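Local coordinates for protein argonaute (Methanocaldococcus jannaschii, PDB 5G5S), which uses short 5'-phosphorylated DNA guides to bind and cleave complementary single-stranded DNA, and may defend the cell against invading genetic elements, at residues F157-S162 with Q273-L278; K193-I198 with V258-E263; S578-L583 with G647-L652; Y553-N556 with M562-K565. All blocks are in the same frame, centred on the assembly; numbering follows the deposited sequence.

Overall arrangement
From the N terminus, residues 157-162 open contact 1 and 193-198 open contact 2. Contact 2 closes first, at 258-263, and contact 1 only afterwards, at 273-278, so the shorter loop sits within the longer. The two touch: their strands 150-163 and 255-260 are neighbours in one antiparallel sheet, with Ala161 N 2.8 Å from Phe259 O. Far along the chain, contact 4 (553-556 with 562-565) closes a short loop before contact 3 (578-583 with 647-652) opens. Both lie in the PIWI region, where they tie helices 547-556 and 577-590 to neighbouring loop and strand. Their centres are about 17 Å apart; those of contacts 1 and 3 are about 41 Å apart.

Contact 1: residues F157-S162 with Q273-L278; sequences FRHTAS and QSYWRL
Tyr275 is the first residue of 273-278 to meet the strand, and it does so with the far end of its ring. Its CG lies anti to the backbone N (chi1 -170°), which carries the hydroxyl out to the edges of two rings. OH comes to 3.4 Å from His159 CE1, near the plane of the imidazole, and the same oxygen also stands 3.5 Å from Phe157 CE2, in the plane of that ring. The edge carbon CE2 of Tyr275 follows at 3.5 Å from His159 CE1. With ring planes 75° apart and centroids separated by 5.2 Å, the tyrosine and histidine make an oblique aromatic pair.

The three residues His159, Tyr275 and Trp276 form an aromatic cluster between strand 150-163, part of a curled antiparallel sheet, and the short turn linking helices 266-271 and 280-293. Helix 280-293 adds Ile286, Ile287 and Ile290 against Phe157. His159 interacts with the guide DNA, and the two aromatic residues of the turn probably help to set the position of its ring.

Trp276 comes next, its amide bonded back to Gln273 O at 3.2 Å, a bond that curls the turn. Its six-membered ring points an edge at one face of His159 in a T-shaped arrangement: planes at 84°, centroids 5.1 Å apart, CZ3 3.6 Å from His159 CG. Within the turn, Tyr275 CD2 lies over one face of the indole, so the two aromatic residues brace each other while approaching different parts of the imidazole. Met261 touches both His159 and Trp276.

Contact 2: residues K193-I198 with V258-E263; sequences KVRYTI and VFYMDE
Arg195 lays one face of its guanidinium over Val258, and this is the close-packed half of the contact. Val258 CG1 sits 3.8 Å from Arg195 NE and equally far from Arg195 CD, about 3.6 Å above the guanidinium plane and toward its rim. The valine is buried, and the nearest CA atoms, those of Arg195 and Val258, are 7.8 Å apart. Arg195 also touches Ile187 of strand 185-188, which pairs with both strands within the curled β-sheet of the PAZ region, whose Lys193 and Tyr196 interact with the guide.

The other half is looser. Bent at chi3 (-99°), the arginine brings NH1 to 3.2 Å from Tyr260 OH, but an N-H...O angle of 122° makes this a weak hydrogen bond. The guanidinium and phenol planes are 46° apart, and both residues are partly exposed. Tyr260 also receives Arg158, which makes a cation-pi contact with its ring and a salt bridge to Asp262.

Two arginines thus meet one phenol by different means. Val258 over one face and Thr160 probably do more to place the cation of Arg195 than its weak bond to the hydroxyl, which probably adds little directional restraint.

Contact 3: residues S578-L583 with G647-L652; sequences SERNDL and GNEEGL
Arg580 and Glu649 meet in a salt bridge that joins helix 577-590 to strand 648-652. The ionic part uses one nitrogen. Arg580 NH1 faces both carboxylate oxygens, with Glu649 OE1 at 3.1 Å but seen under a strongly bent N-H...O angle of 122°, and Glu649 OE2 at 3.4 Å almost straight on, at 174°. Each is weak as a hydrogen bond, one for its angle and one for its length. The guanidinium and carboxylate planes stand 82° apart, so this is no flat, two-pronged pairing, although OE2 does lie in the guanidinium plane at its edge.

Contacts with the aliphatic stem form a second group. Arg580 CD lies 3.3 Å from Glu649 OE2, and the turn at chi3 beyond it brings NH1 back to the carboxylate. Glu649 arrives extended, CG anti to its backbone N, and its side chain also touches Phe644 on the adjoining strand 636-645.

Among hydrogen bonds to the surroundings, Arg580 NH2 donates to Asn577 OD1, its strongest polar partner, and Ser587 OG accepts from Gly647 N. The helix belongs to the β-α-β crossover between parallel strands 566-571 and 593-600 in the RNase H-like PIWI fold, while 648-652 closes a hairpin with 636-645. Asn577, at the start of the same helix, probably helps to orient the guanidinium; the partly exposed ion pair, with two imperfect bonds, probably contributes more charge attraction than directional hold.

Contact 4: residues Y553-N556 with M562-K565; sequences YLEN and MENK
Leu554 packs against the thioether of Met562, its CB 3.6 Å from SD and its CD1 3.8 Å from the same sulfur. The methionine bends at chi3 (77°), bringing CE within 4.0 Å of Leu554 CD1, so the end of the methionine crosses the leucine at a slant. Both residues are buried. Met503 of strand 501-506 touches both, and Met562 also touches Ile567 and Phe569 of strand 566-571, which places the pair where helix 547-556 covers the central sheet of the RNase H-like PIWI fold.

Glu555, next along the helix, turns to the polar side of the same loop. Its CG is anti to the backbone N, and a bend at chi2 (67°) curls the carboxylate toward the chain that leads into strand 566-571. OE1 accepts from Met562 N at 2.7 Å, with an N-H...O angle of 150°. The donor approaches on the syn side of the oxygen, tilted out of the carboxylate plane. OE1 also lies 3.5 Å from Met562 CB.

Beyond it stands a second acid: Glu563 OE2 is 4.4 Å from Glu555 OE2, and Asp561 OD1 makes a weak hydrogen bond with Glu563 N. The two glutamates may raise each other's pKa, while the short bond from Met562 N would favour the ionised form of Glu555 and pins the returning loop to the last turn of the helix.

Contact 1: residues F157-S162 with Q273-L278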
loop_
_atom_site.group_PDB
_atom_site.type_symbol
_atom_site.label_atom_id
_atom_site.label_comp_id
_atom_site.label_asym_id
_atom_site.label_seq_id
_atom_site.Cartn_x
_atom_site.Cartn_y
_atom_site.Cartn_z
ATOM N N PHE A 157 -5.911 -19.159 -0.481
ATOM C CA PHE A 157 -6.721 -19.345 -1.676
ATOM C C PHE A 157 -7.125 -17.963 -2.177
ATOM O O PHE A 157 -7.749 -17.189 -1.445
ATOM C CB PHE A 157 -7.921 -20.260 -1.380
ATOM C CG PHE A 157 -8.819 -20.587 -2.545
ATOM C CD1 PHE A 157 -8.317 -21.213 -3.681
ATOM C CD2 PHE A 157 -10.183 -20.319 -2.488
ATOM C CE1 PHE A 157 -9.154 -21.516 -4.759
ATOM C CE2 PHE A 157 -11.025 -20.655 -3.553
ATOM C CZ PHE A 157 -10.503 -21.242 -4.685
ATOM N N ARG A 158 -6.691 -17.622 -3.396
ATOM C CA ARG A 158 -6.950 -16.298 -3.958
ATOM C C ARG A 158 -7.742 -16.299 -5.245
ATOM O O ARG A 158 -7.677 -17.247 -6.026
ATOM C CB ARG A 158 -5.641 -15.521 -4.128
ATOM C CG ARG A 158 -5.755 -14.093 -3.650
ATOM C CD ARG A 158 -4.763 -13.806 -2.548
ATOM N NE ARG A 158 -3.521 -13.247 -3.074
ATOM C CZ ARG A 158 -3.289 -11.947 -3.235
ATOM N NH1 ARG A 158 -4.224 -11.054 -2.927
ATOM N NH2 ARG A 158 -2.123 -11.528 -3.711
ATOM N N HIS A 159 -8.499 -15.215 -5.457
ATOM C CA HIS A 159 -9.293 -15.007 -6.658
ATOM C C HIS A 159 -8.749 -13.815 -7.409
ATOM O O HIS A 159 -8.634 -12.723 -6.853
ATOM C CB HIS A 159 -10.780 -14.837 -6.330
ATOM C CG HIS A 159 -11.374 -16.025 -5.646
ATOM N ND1 HIS A 159 -11.849 -17.109 -6.363
ATOM C CD2 HIS A 159 -11.518 -16.276 -4.326
ATOM C CE1 HIS A 159 -12.292 -17.968 -5.461
ATOM N NE2 HIS A 159 -12.107 -17.516 -4.221
ATOM N N THR A 160 -8.344 -14.056 -8.658
ATOM C CA THR A 160 -7.811 -13.048 -9.568
ATOM C C THR A 160 -8.816 -12.795 -10.673
ATOM O O THR A 160 -9.207 -13.720 -11.381
ATOM C CB THR A 160 -6.365 -13.373 -10.015
ATOM O OG1 THR A 160 -5.928 -12.382 -10.941
ATOM C CG2 THR A 160 -6.213 -14.767 -10.632
ATOM N N ALA A 161 -9.298 -11.558 -10.762
ATOM C CA ALA A 161 -10.269 -11.157 -11.771
ATOM C C ALA A 161 -9.626 -10.275 -12.831
ATOM O O ALA A 161 -8.746 -9.458 -12.529
ATOM C CB ALA A 161 -11.445 -10.441 -11.132
ATOM N N SER A 162 -10.050 -10.465 -14.079
ATOM C CA SER A 162 -9.554 -9.685 -15.203
ATOM C C SER A 162 -10.689 -9.058 -16.014
ATOM O O SER A 162 -11.692 -9.721 -16.321
ATOM C CB SER A 162 -8.613 -10.504 -16.084
ATOM O OG SER A 162 -9.144 -11.781 -16.387
ATOM N N GLN A 273 -22.105 -10.689 -4.959
ATOM C CA GLN A 273 -22.677 -11.831 -4.236
ATOM C C GLN A 273 -21.833 -12.176 -2.984
ATOM O O GLN A 273 -20.673 -11.761 -2.881
ATOM C CB GLN A 273 -22.814 -13.047 -5.169
ATOM N N SER A 274 -22.439 -12.922 -2.038
ATOM C CA SER A 274 -21.881 -13.352 -0.746
ATOM C C SER A 274 -20.475 -13.966 -0.771
ATOM O O SER A 274 -19.716 -13.761 0.177
ATOM C CB SER A 274 -22.843 -14.309 -0.050
ATOM O OG SER A 274 -22.980 -15.515 -0.785
ATOM N N TYR A 275 -20.148 -14.738 -1.826
ATOM C CA TYR A 275 -18.861 -15.418 -2.002
ATOM C C TYR A 275 -17.664 -14.460 -2.088
ATOM O O TYR A 275 -16.567 -14.830 -1.670
ATOM C CB TYR A 275 -18.910 -16.347 -3.232
ATOM C CG TYR A 275 -17.721 -17.277 -3.372
ATOM C CD1 TYR A 275 -17.569 -18.379 -2.534
ATOM C CD2 TYR A 275 -16.774 -17.081 -4.374
ATOM C CE1 TYR A 275 -16.481 -19.245 -2.664
ATOM C CE2 TYR A 275 -15.692 -17.950 -4.526
ATOM C CZ TYR A 275 -15.545 -19.027 -3.663
ATOM O OH TYR A 275 -14.480 -19.891 -3.803
ATOM N N TRP A 276 -17.895 -13.235 -2.544
ATOM C CA TRP A 276 -16.823 -12.256 -2.654
ATOM C C TRP A 276 -16.664 -11.394 -1.402
ATOM O O TRP A 276 -15.671 -10.690 -1.252
ATOM C CB TRP A 276 -17.035 -11.382 -3.886
ATOM C CG TRP A 276 -17.301 -12.183 -5.113
ATOM C CD1 TRP A 276 -18.397 -12.113 -5.912
ATOM C CD2 TRP A 276 -16.460 -13.197 -5.671
ATOM N NE1 TRP A 276 -18.290 -13.012 -6.942
ATOM C CE2 TRP A 276 -17.108 -13.691 -6.815
ATOM C CE3 TRP A 276 -15.218 -13.730 -5.315
ATOM C CZ2 TRP A 276 -16.559 -14.693 -7.605
ATOM C CZ3 TRP A 276 -14.676 -14.721 -6.101
ATOM C CH2 TRP A 276 -15.344 -15.193 -7.233
ATOM N N ARG A 277 -17.656 -11.429 -0.521
ATOM C CA ARG A 277 -17.609 -10.667 0.725
ATOM C C ARG A 277 -17.544 -11.559 1.965
ATOM O O ARG A 277 -17.832 -11.124 3.072
ATOM C CB ARG A 277 -18.772 -9.688 0.811
ATOM C CG ARG A 277 -20.111 -10.293 0.457
ATOM C CD ARG A 277 -21.153 -9.208 0.279
ATOM N NE ARG A 277 -22.493 -9.769 0.217
ATOM C CZ ARG A 277 -23.574 -9.065 -0.080
ATOM N NH1 ARG A 277 -23.468 -7.772 -0.346
ATOM N NH2 ARG A 277 -24.760 -9.654 -0.114
ATOM N N LEU A 278 -17.183 -12.815 1.755
ATOM C CA LEU A 278 -17.067 -13.818 2.810
ATOM C C LEU A 278 -16.267 -13.386 4.042
ATOM O O LEU A 278 -15.265 -12.692 3.930
ATOM C CB LEU A 278 -16.420 -15.062 2.215
ATOM C CG LEU A 278 -16.939 -16.419 2.667
ATOM C CD1 LEU A 278 -18.452 -16.464 2.540
ATOM C CD2 LEU A 278 -16.298 -17.505 1.824
#

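Contact 2: residues K193-I198 with V258-E263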
loop_
_atom_site.group_PDB
_atom_site.type_symbol
_atom_site.label_atom_id
_atom_site.label_comp_id
_atom_site.label_asym_id
_atom_site.label_seq_id
_atom_site.Cartn_x
_atom_site.Cartn_y
_atom_site.Cartn_z
ATOM N N LYS A 193 -0.010 -14.337 -18.194
ATOM C CA LYS A 193 0.878 -14.921 -17.185
ATOM C C LYS A 193 1.867 -13.886 -16.640
ATOM O O LYS A 193 2.395 -14.060 -15.537
ATOM C CB LYS A 193 1.597 -16.167 -17.733
ATOM C CG LYS A 193 0.665 -17.306 -18.158
ATOM C CD LYS A 193 -0.064 -17.959 -16.973
ATOM C CE LYS A 193 -1.037 -19.032 -17.399
ATOM N NZ LYS A 193 -0.343 -20.252 -17.903
ATOM N N VAL A 194 2.097 -12.804 -17.407
ATOM C CA VAL A 194 2.970 -11.697 -17.016
ATOM C C VAL A 194 2.116 -10.546 -16.477
ATOM O O VAL A 194 1.297 -9.993 -17.215
ATOM C CB VAL A 194 3.987 -11.255 -18.114
ATOM C CG1 VAL A 194 5.074 -12.311 -18.313
ATOM C CG2 VAL A 194 3.299 -10.922 -19.442
ATOM N N ARG A 195 2.271 -10.233 -15.175
ATOM C CA ARG A 195 1.535 -9.162 -14.497
ATOM C C ARG A 195 2.405 -7.915 -14.262
ATOM O O ARG A 195 3.397 -7.976 -13.533
ATOM C CB ARG A 195 0.904 -9.666 -13.190
ATOM C CG ARG A 195 -0.611 -9.600 -13.200
ATOM C CD ARG A 195 -1.218 -10.397 -12.070
ATOM N NE ARG A 195 -1.670 -11.715 -12.516
ATOM C CZ ARG A 195 -2.362 -12.566 -11.764
ATOM N NH1 ARG A 195 -2.693 -12.247 -10.518
ATOM N NH2 ARG A 195 -2.731 -13.743 -12.253
ATOM N N TYR A 196 2.037 -6.797 -14.917
ATOM C CA TYR A 196 2.740 -5.514 -14.840
ATOM C C TYR A 196 1.991 -4.499 -13.985
ATOM O O TYR A 196 0.833 -4.721 -13.633
ATOM C CB TYR A 196 2.993 -4.930 -16.247
ATOM C CG TYR A 196 3.703 -5.873 -17.191
ATOM C CD1 TYR A 196 5.007 -6.294 -16.938
ATOM C CD2 TYR A 196 3.077 -6.343 -18.340
ATOM C CE1 TYR A 196 5.659 -7.181 -17.792
ATOM C CE2 TYR A 196 3.720 -7.227 -19.205
ATOM C CZ TYR A 196 5.013 -7.643 -18.927
ATOM O OH TYR A 196 5.654 -8.511 -19.775
ATOM N N THR A 197 2.670 -3.389 -13.641
ATOM C CA THR A 197 2.108 -2.291 -12.854
ATOM C C THR A 197 2.309 -0.991 -13.609
ATOM O O THR A 197 3.436 -0.688 -14.018
ATOM C CB THR A 197 2.738 -2.213 -11.460
ATOM O OG1 THR A 197 4.158 -2.218 -11.594
ATOM C CG2 THR A 197 2.280 -3.339 -10.535
ATOM N N ILE A 198 1.214 -0.239 -13.821
ATOM C CA ILE A 198 1.264 1.056 -14.497
ATOM C C ILE A 198 1.961 2.037 -13.550
ATOM O O ILE A 198 1.627 2.093 -12.360
ATOM C CB ILE A 198 -0.150 1.560 -14.910
ATOM C CG1 ILE A 198 -0.914 0.511 -15.769
ATOM C CG2 ILE A 198 -0.064 2.920 -15.630
ATOM C CD1 ILE A 198 -2.438 0.580 -15.676
ATOM N N VAL A 258 -6.032 -6.324 -14.233
ATOM C CA VAL A 258 -6.043 -7.540 -13.413
ATOM C C VAL A 258 -5.974 -7.124 -11.945
ATOM O O VAL A 258 -5.182 -6.261 -11.578
ATOM C CB VAL A 258 -4.952 -8.577 -13.820
ATOM C CG1 VAL A 258 -4.851 -9.717 -12.809
ATOM C CG2 VAL A 258 -5.238 -9.156 -15.193
ATOM N N PHE A 259 -6.837 -7.699 -11.122
ATOM C CA PHE A 259 -6.874 -7.383 -9.698
ATOM C C PHE A 259 -7.316 -8.584 -8.875
ATOM O O PHE A 259 -7.873 -9.543 -9.418
ATOM C CB PHE A 259 -7.804 -6.172 -9.430
ATOM C CG PHE A 259 -9.215 -6.348 -9.947
ATOM C CD1 PHE A 259 -10.200 -6.919 -9.148
ATOM C CD2 PHE A 259 -9.556 -5.953 -11.237
ATOM C CE1 PHE A 259 -11.494 -7.103 -9.633
ATOM C CE2 PHE A 259 -10.850 -6.151 -11.725
ATOM C CZ PHE A 259 -11.810 -6.721 -10.917
ATOM N N TYR A 260 -7.120 -8.493 -7.549
ATOM C CA TYR A 260 -7.555 -9.512 -6.603
ATOM C C TYR A 260 -8.873 -9.069 -6.013
ATOM O O TYR A 260 -9.050 -7.877 -5.738
ATOM C CB TYR A 260 -6.498 -9.752 -5.513
ATOM C CG TYR A 260 -5.150 -10.129 -6.083
ATOM C CD1 TYR A 260 -4.915 -11.405 -6.582
ATOM C CD2 TYR A 260 -4.123 -9.196 -6.168
ATOM C CE1 TYR A 260 -3.691 -11.743 -7.159
ATOM C CE2 TYR A 260 -2.888 -9.524 -6.728
ATOM C CZ TYR A 260 -2.677 -10.801 -7.224
ATOM O OH TYR A 260 -1.462 -11.131 -7.778
ATOM N N MET A 261 -9.808 -10.026 -5.846
ATOM C CA MET A 261 -11.141 -9.808 -5.267
ATOM C C MET A 261 -11.053 -9.329 -3.819
ATOM O O MET A 261 -11.926 -8.585 -3.376
ATOM C CB MET A 261 -12.011 -11.078 -5.361
ATOM C CG MET A 261 -12.323 -11.523 -6.793
ATOM S SD MET A 261 -13.155 -10.307 -7.853
ATOM C CE MET A 261 -14.789 -10.288 -7.127
ATOM N N ASP A 262 -9.990 -9.749 -3.095
ATOM C CA ASP A 262 -9.699 -9.391 -1.699
ATOM C C ASP A 262 -8.936 -8.059 -1.572
ATOM O O ASP A 262 -8.754 -7.560 -0.456
ATOM C CB ASP A 262 -8.968 -10.538 -0.972
ATOM C CG ASP A 262 -7.748 -11.094 -1.691
ATOM O OD1 ASP A 262 -7.870 -11.455 -2.890
ATOM O OD2 ASP A 262 -6.697 -11.257 -1.033
ATOM N N GLU A 263 -8.514 -7.479 -2.715
ATOM C CA GLU A 263 -7.825 -6.184 -2.788
ATOM C C GLU A 263 -8.830 -5.060 -3.085
ATOM O O GLU A 263 -8.472 -3.883 -3.016
ATOM C CB GLU A 263 -6.709 -6.211 -3.847
#

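Contact 3: residues S578-L583 with G647-L652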
loop_
_atom_site.group_PDB
_atom_site.type_symbol
_atom_site.label_atom_id
_atom_site.label_comp_id
_atom_site.label_asym_id
_atom_site.label_seq_id
_atom_site.Cartn_x
_atom_site.Cartn_y
_atom_site.Cartn_z
ATOM N N SER A 578 24.217 -6.006 0.095
ATOM C CA SER A 578 25.130 -4.889 -0.179
ATOM C C SER A 578 24.830 -3.672 0.710
ATOM O O SER A 578 25.758 -2.964 1.109
ATOM C CB SER A 578 25.061 -4.496 -1.652
ATOM O OG SER A 578 23.761 -4.040 -1.993
ATOM N N GLU A 579 23.537 -3.446 1.021
ATOM C CA GLU A 579 23.048 -2.351 1.859
ATOM C C GLU A 579 23.507 -2.477 3.317
ATOM O O GLU A 579 23.760 -1.451 3.949
ATOM C CB GLU A 579 21.510 -2.296 1.842
ATOM C CG GLU A 579 20.860 -1.815 0.559
ATOM C CD GLU A 579 19.345 -1.888 0.603
ATOM O OE1 GLU A 579 18.712 -0.966 1.167
ATOM O OE2 GLU A 579 18.788 -2.885 0.092
ATOM N N ARG A 580 23.566 -3.723 3.858
ATOM C CA ARG A 580 23.907 -4.032 5.253
ATOM C C ARG A 580 25.192 -3.385 5.751
ATOM O O ARG A 580 25.186 -2.765 6.809
ATOM C CB ARG A 580 23.905 -5.549 5.523
ATOM C CG ARG A 580 22.516 -6.197 5.425
ATOM C CD ARG A 580 22.466 -7.620 5.967
ATOM N NE ARG A 580 23.417 -8.526 5.316
ATOM C CZ ARG A 580 24.121 -9.465 5.947
ATOM N NH1 ARG A 580 23.996 -9.632 7.259
ATOM N NH2 ARG A 580 24.960 -10.239 5.272
ATOM N N ASN A 581 26.271 -3.492 4.976
ATOM C CA ASN A 581 27.563 -2.900 5.312
ATOM C C ASN A 581 27.535 -1.381 5.193
ATOM O O ASN A 581 28.183 -0.703 5.991
ATOM C CB ASN A 581 28.670 -3.477 4.447
ATOM C CG ASN A 581 30.029 -2.916 4.797
ATOM O OD1 ASN A 581 30.601 -3.231 5.848
ATOM N ND2 ASN A 581 30.513 -1.985 3.979
ATOM N N ASP A 582 26.815 -0.850 4.190
ATOM C CA ASP A 582 26.679 0.592 3.985
ATOM C C ASP A 582 25.893 1.209 5.147
ATOM O O ASP A 582 26.221 2.314 5.585
ATOM C CB ASP A 582 25.985 0.893 2.643
ATOM C CG ASP A 582 26.809 0.654 1.388
ATOM O OD1 ASP A 582 27.786 -0.122 1.453
ATOM O OD2 ASP A 582 26.443 1.203 0.326
ATOM N N LEU A 583 24.869 0.476 5.652
ATOM C CA LEU A 583 24.050 0.906 6.786
ATOM C C LEU A 583 24.833 0.833 8.088
ATOM O O LEU A 583 24.650 1.693 8.943
ATOM C CB LEU A 583 22.726 0.147 6.867
ATOM C CG LEU A 583 21.686 0.461 5.783
ATOM C CD1 LEU A 583 20.498 -0.458 5.907
ATOM C CD2 LEU A 583 21.241 1.923 5.825
ATOM N N GLY A 647 28.302 1.007 14.115
ATOM C CA GLY A 647 28.932 0.154 13.114
ATOM C C GLY A 647 28.547 -1.313 13.192
ATOM O O GLY A 647 29.133 -2.136 12.482
ATOM N N ASN A 648 27.559 -1.657 14.043
ATOM C CA ASN A 648 27.113 -3.045 14.192
ATOM C C ASN A 648 25.727 -3.267 13.637
ATOM O O ASN A 648 24.905 -2.354 13.640
ATOM C CB ASN A 648 27.148 -3.511 15.659
ATOM C CG ASN A 648 28.447 -3.301 16.385
ATOM O OD1 ASN A 648 28.470 -2.724 17.479
ATOM N ND2 ASN A 648 29.552 -3.776 15.814
ATOM N N GLU A 649 25.470 -4.498 13.183
ATOM C CA GLU A 649 24.177 -4.944 12.683
ATOM C C GLU A 649 23.607 -5.916 13.729
ATOM O O GLU A 649 24.318 -6.806 14.209
ATOM C CB GLU A 649 24.310 -5.634 11.315
ATOM C CG GLU A 649 22.964 -6.064 10.735
ATOM C CD GLU A 649 23.036 -6.951 9.508
ATOM O OE1 GLU A 649 24.085 -6.949 8.824
ATOM O OE2 GLU A 649 22.035 -7.649 9.230
ATOM N N GLU A 650 22.319 -5.742 14.056
ATOM C CA GLU A 650 21.612 -6.540 15.055
ATOM C C GLU A 650 20.184 -6.808 14.588
ATOM O O GLU A 650 19.459 -5.875 14.227
ATOM C CB GLU A 650 21.611 -5.753 16.376
ATOM C CG GLU A 650 20.991 -6.400 17.592
ATOM C CD GLU A 650 21.100 -5.537 18.838
ATOM O OE1 GLU A 650 21.755 -4.469 18.766
ATOM O OE2 GLU A 650 20.547 -5.937 19.890
ATOM N N GLY A 651 19.817 -8.085 14.584
ATOM C CA GLY A 651 18.480 -8.562 14.266
ATOM C C GLY A 651 17.646 -8.565 15.527
ATOM O O GLY A 651 18.027 -9.196 16.514
ATOM N N LEU A 652 16.517 -7.830 15.522
ATOM C CA LEU A 652 15.643 -7.711 16.691
ATOM C C LEU A 652 14.413 -8.604 16.564
ATOM O O LEU A 652 13.915 -8.822 15.461
ATOM C CB LEU A 652 15.218 -6.242 16.901
ATOM C CG LEU A 652 16.341 -5.181 17.017
ATOM C CD1 LEU A 652 15.779 -3.790 16.877
ATOM C CD2 LEU A 652 17.097 -5.303 18.339
#

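Contact 4: residues Y553-N556 with M562-K565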
loop_
_atom_site.group_PDB
_atom_site.type_symbol
_atom_site.label_atom_id
_atom_site.label_comp_id
_atom_site.label_asym_id
_atom_site.label_seq_id
_atom_site.Cartn_x
_atom_site.Cartn_y
_atom_site.Cartn_z
ATOM N N TYR A 553 20.587 11.336 0.880
ATOM C CA TYR A 553 19.709 12.303 0.228
ATOM C C TYR A 553 18.984 13.192 1.253
ATOM O O TYR A 553 18.900 14.409 1.045
ATOM C CB TYR A 553 18.686 11.587 -0.689
ATOM C CG TYR A 553 17.902 12.547 -1.562
ATOM C CD1 TYR A 553 18.411 12.987 -2.780
ATOM C CD2 TYR A 553 16.672 13.057 -1.144
ATOM C CE1 TYR A 553 17.723 13.916 -3.560
ATOM C CE2 TYR A 553 15.978 13.987 -1.913
ATOM C CZ TYR A 553 16.506 14.410 -3.121
ATOM O OH TYR A 553 15.825 15.318 -3.882
ATOM N N LEU A 554 18.462 12.585 2.345
ATOM C CA LEU A 554 17.738 13.320 3.386
ATOM C C LEU A 554 18.623 14.303 4.136
ATOM O O LEU A 554 18.167 15.386 4.491
ATOM C CB LEU A 554 17.020 12.370 4.369
ATOM C CG LEU A 554 15.900 11.471 3.819
ATOM C CD1 LEU A 554 15.506 10.470 4.846
ATOM C CD2 LEU A 554 14.684 12.270 3.380
ATOM N N GLU A 555 19.885 13.928 4.363
ATOM C CA GLU A 555 20.875 14.732 5.070
ATOM C C GLU A 555 21.472 15.840 4.182
ATOM O O GLU A 555 21.522 16.994 4.604
ATOM C CB GLU A 555 21.971 13.803 5.674
ATOM C CG GLU A 555 23.083 14.495 6.462
ATOM C CD GLU A 555 22.679 15.162 7.766
ATOM O OE1 GLU A 555 22.148 14.456 8.652
ATOM O OE2 GLU A 555 22.913 16.383 7.915
ATOM N N ASN A 556 21.892 15.491 2.952
ATOM C CA ASN A 556 22.577 16.388 2.009
ATOM C C ASN A 556 21.717 17.202 1.034
ATOM O O ASN A 556 22.109 18.318 0.694
ATOM C CB ASN A 556 23.677 15.640 1.254
ATOM C CG ASN A 556 24.728 15.000 2.133
ATOM O OD1 ASN A 556 25.347 15.643 2.987
ATOM N ND2 ASN A 556 24.982 13.720 1.910
ATOM N N MET A 562 20.127 14.364 10.503
ATOM C CA MET A 562 19.998 12.949 10.805
ATOM C C MET A 562 21.102 12.336 11.631
ATOM O O MET A 562 21.203 11.114 11.725
ATOM C CB MET A 562 19.619 12.159 9.560
ATOM C CG MET A 562 18.122 12.145 9.407
ATOM S SD MET A 562 17.603 11.583 7.832
ATOM C CE MET A 562 17.850 9.803 8.006
ATOM N N GLU A 563 21.871 13.211 12.301
ATOM C CA GLU A 563 22.971 12.874 13.191
ATOM C C GLU A 563 22.470 12.878 14.623
ATOM O O GLU A 563 21.614 13.707 14.969
ATOM C CB GLU A 563 24.090 13.907 13.053
ATOM C CG GLU A 563 24.601 14.074 11.630
ATOM C CD GLU A 563 25.774 15.016 11.427
ATOM O OE1 GLU A 563 26.149 15.742 12.380
ATOM O OE2 GLU A 563 26.318 15.026 10.298
ATOM N N ASN A 564 23.045 11.984 15.475
ATOM C CA ASN A 564 22.738 11.862 16.915
ATOM C C ASN A 564 21.230 11.643 17.161
ATOM O O ASN A 564 20.655 12.114 18.152
ATOM C CB ASN A 564 23.292 13.068 17.666
ATOM C CG ASN A 564 24.655 13.498 17.165
ATOM O OD1 ASN A 564 25.597 12.702 17.078
ATOM N ND2 ASN A 564 24.786 14.764 16.801
ATOM N N LYS A 565 20.609 10.905 16.228
ATOM C CA LYS A 565 19.192 10.621 16.197
ATOM C C LYS A 565 18.907 9.136 16.320
ATOM O O LYS A 565 19.782 8.304 16.086
ATOM C CB LYS A 565 18.592 11.138 14.869
ATOM C CG LYS A 565 18.672 12.656 14.633
ATOM C CD LYS A 565 17.778 13.487 15.563
ATOM C CE LYS A 565 17.997 14.973 15.417
ATOM N NZ LYS A 565 17.409 15.498 14.157
#